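Side-chain contacts in Arf-GAP with coiled-coil, ANK repeat and PH domain-containing protein 2 (PDB 6IF3), which activates GTP hydrolysis by the small GTPase ARF6 and requires its ankyrin repeats to interact with RAB35: residues A[28-31]-A[32-36]; A[47-50]-A[51-54]. All coordinates share one frame; numbering follows the deposited sequence.

Contact 1 of 2, residues A[28-31]-A[32-36]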
# COMPACT_ATOMS: atom_id res chain seq x y z
N GLU A 28 33.97 18.07 2.72
CA GLU A 28 34.93 19.16 2.51
C GLU A 28 34.19 20.43 2.06
O GLU A 28 34.50 21.54 2.52
CB GLU A 28 35.98 18.74 1.49
CG GLU A 28 36.96 19.83 1.13
CD GLU A 28 37.91 19.36 0.05
OE1 GLU A 28 37.59 19.53 -1.14
OE2 GLU A 28 38.97 18.81 0.40
N ALA A 29 33.23 20.26 1.16
CA ALA A 29 32.42 21.38 0.68
C ALA A 29 31.66 22.01 1.84
O ALA A 29 31.64 23.25 1.97
CB ALA A 29 31.47 20.92 -0.41
N LEU A 30 31.08 21.16 2.70
CA LEU A 30 30.38 21.67 3.88
C LEU A 30 31.32 22.44 4.81
O LEU A 30 30.96 23.52 5.32
CB LEU A 30 29.71 20.51 4.65
CG LEU A 30 28.49 19.92 3.92
CD1 LEU A 30 28.09 18.66 4.67
CD2 LEU A 30 27.29 20.88 3.86
N ALA A 31 32.53 21.92 5.01
CA ALA A 31 33.52 22.57 5.87
C ALA A 31 33.90 23.94 5.34
O ALA A 31 34.30 24.82 6.11
CB ALA A 31 34.78 21.70 6.03
N HIS A 32 33.76 24.13 4.03
CA HIS A 32 34.11 25.40 3.40
C HIS A 32 32.89 26.33 3.30
O HIS A 32 32.96 27.38 2.67
CB HIS A 32 34.68 25.17 1.99
CG HIS A 32 36.01 24.47 1.97
ND1 HIS A 32 36.80 24.33 3.08
CD2 HIS A 32 36.68 23.87 0.95
CE1 HIS A 32 37.91 23.68 2.76
NE2 HIS A 32 37.85 23.39 1.47
N GLY A 33 31.78 25.91 3.90
CA GLY A 33 30.56 26.70 3.93
C GLY A 33 29.50 26.42 2.86
O GLY A 33 28.64 27.28 2.64
N ALA A 34 29.56 25.27 2.20
CA ALA A 34 28.49 24.92 1.27
C ALA A 34 27.14 24.89 1.98
O ALA A 34 27.00 24.37 3.10
CB ALA A 34 28.75 23.55 0.61
N ASP A 35 26.15 25.45 1.32
CA ASP A 35 24.77 25.31 1.74
C ASP A 35 24.28 23.94 1.32
O ASP A 35 24.22 23.63 0.12
CB ASP A 35 23.92 26.41 1.14
CG ASP A 35 22.51 26.46 1.70
OD1 ASP A 35 22.10 25.53 2.44
OD2 ASP A 35 21.84 27.47 1.40
N VAL A 36 23.88 23.15 2.31
CA VAL A 36 23.40 21.82 2.01
C VAL A 36 22.14 21.87 1.10
O VAL A 36 21.82 20.88 0.43
CB VAL A 36 23.12 21.06 3.32
CG1 VAL A 36 21.94 21.71 4.10
CG2 VAL A 36 22.95 19.57 3.10
O HOH W 1 28.47 24.45 5.50
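The backbone of A29 and L30 meets that of G33 and A34 in a Schellman motif that ends helix 23-31: A34 N donates to A29 O at 2.9 Å, G33 N donates to L30 O, and G33, with its positive phi of 96°, is the C-prime residue. H32 N, at the first non-helical residue, makes weak bonds to both E28 O and A29 O. The H32 side chain folds back over the helix end. With CG beside the backbone N (chi1 -66°), the imidazole places one face over E28 O, which lies 3.3 Å from H32 CG and is offset toward the ring's rim. The extended E28 side chain runs slantwise past the ring, with E28 CG 3.7 Å from H32 NE2. The carboxylate and imidazole planes are nearly parallel, yet E28 OE1 and H32 NE2 remain 4.7 Å apart. On the apolar side, A29 CB meets A34 CB at 3.9 Å, and both methyls pack on L14 of helix 10-19. L30 sends CD2 to V36 CB at 4.2 Å; L30 itself packs on F63 and V36 on L64, both in helix 58-66. One water donates to L30 O and A34 O, bridging the helix end to the outgoing loop. In the last turn, A29 O thus takes the A34 amide and, weakly, that of H32, while L30 O takes the G33 amide and the water; the nearby E28 carboxylate could modestly favour a protonated H32 without a direct salt bridge.

Contact 2 of 2, residues A[47-50]-A[51-54]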
# COMPACT_ATOMS: atom_id res chain seq x y z
N THR A 47 19.37 20.49 -6.50
CA THR A 47 20.01 20.56 -5.20
C THR A 47 20.97 19.39 -4.99
O THR A 47 20.92 18.41 -5.73
CB THR A 47 18.98 20.48 -4.09
OG1 THR A 47 18.26 19.24 -4.26
CG2 THR A 47 18.00 21.65 -4.13
N PRO A 48 21.79 19.47 -3.95
CA PRO A 48 22.60 18.29 -3.60
C PRO A 48 21.76 17.06 -3.35
O PRO A 48 22.18 15.99 -3.82
CB PRO A 48 23.37 18.76 -2.33
CG PRO A 48 23.53 20.29 -2.58
CD PRO A 48 22.20 20.67 -3.19
N LEU A 49 20.61 17.19 -2.70
CA LEU A 49 19.86 15.98 -2.38
C LEU A 49 19.24 15.43 -3.65
O LEU A 49 19.19 14.20 -3.81
CB LEU A 49 18.82 16.26 -1.31
CG LEU A 49 18.00 15.07 -0.83
CD1 LEU A 49 18.92 13.92 -0.37
CD2 LEU A 49 17.09 15.52 0.33
N ILE A 50 18.81 16.30 -4.57
CA ILE A 50 18.34 15.78 -5.84
C ILE A 50 19.51 15.10 -6.60
O ILE A 50 19.30 14.04 -7.20
CB ILE A 50 17.67 16.89 -6.69
CG1 ILE A 50 16.31 17.23 -6.08
CG2 ILE A 50 17.55 16.48 -8.14
CD1 ILE A 50 15.68 18.47 -6.68
N GLN A 51 20.71 15.66 -6.56
CA GLN A 51 21.85 14.98 -7.18
C GLN A 51 22.13 13.62 -6.54
O GLN A 51 22.53 12.69 -7.22
CB GLN A 51 23.11 15.86 -7.10
CG GLN A 51 22.99 17.08 -8.07
CD GLN A 51 22.88 16.64 -9.52
OE1 GLN A 51 23.69 15.85 -10.00
NE2 GLN A 51 21.89 17.14 -10.22
N ALA A 52 21.92 13.52 -5.22
CA ALA A 52 22.14 12.25 -4.51
C ALA A 52 21.15 11.21 -5.00
O ALA A 52 21.50 10.03 -5.19
CB ALA A 52 22.01 12.44 -3.02
N VAL A 53 19.93 11.66 -5.25
CA VAL A 53 18.90 10.75 -5.77
C VAL A 53 19.31 10.25 -7.16
O VAL A 53 19.35 9.04 -7.44
CB VAL A 53 17.53 11.45 -5.83
CG1 VAL A 53 16.53 10.58 -6.66
CG2 VAL A 53 17.01 11.70 -4.40
N LEU A 54 19.64 11.19 -8.04
CA LEU A 54 20.04 10.83 -9.41
C LEU A 54 21.25 9.89 -9.45
O LEU A 54 21.35 9.03 -10.35
CB LEU A 54 20.34 12.08 -10.22
CG LEU A 54 19.19 13.08 -10.45
CD1 LEU A 54 19.70 14.32 -11.18
CD2 LEU A 54 18.06 12.46 -11.23
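T47 and Q51 meet at the start of helix 48-55, where Q51 N donates to T47 O at 2.9 Å. T47 is the N-cap: with chi1 at 58°, its OG1 accepts from I50 N at 3.0 Å in a nearly straight bond (163°), occupying an amide of the first turn. A chi1 of -71° keeps Q51 CG beside the backbone N and lays it 3.4 Å from T47 O; the bend at chi2 then turns the rest of the chain. One turn on, L54 N bonds to I50 O, and the L54 side chain passes the same carbonyl with CG 3.4 Å from I50 O. The I50 branch facing L54 is CG2, which lies 4.3 Å from L54 CD1. V53 CG2 lies 3.4 Å from L49 O, while L49 CD1 lies 4.3 Å from A52 CB, a loose apolar contact. These side chains radiate to different neighbours within the first ankyrin repeat and beyond it. P48 and Q51 pack on helix 10-19, and A52 rests on T60, C61 and L64 of helix 58-66. L49 and V53 both reach F97 of helix 91-99, whereas I50 and V53 touch H84 of helix 81-88, setting helix 48-55 between preceding and following helices of the ankyrin stack.

How the contacts relate
Contact 1 closes helix 23-31 and contact 2 opens helix 48-55, the next helix in the chain; their centres are about 15 Å apart. They touch where V36 O approaches P48 CG at 3.5 Å, a packing contact between the loop leaving one helix and the first turn of the other. Shared neighbours join them further: L14 of helix 10-19 packs on A29, A34 and P48, and L64 of helix 58-66 on V36 and A52. Contact 1 is at the surface, its centre about 21 Å from that of the chain, whereas contact 2 is buried, about 8 Å from it. Both belong to the ankyrin region, whose repeats are required for RAB35 interaction.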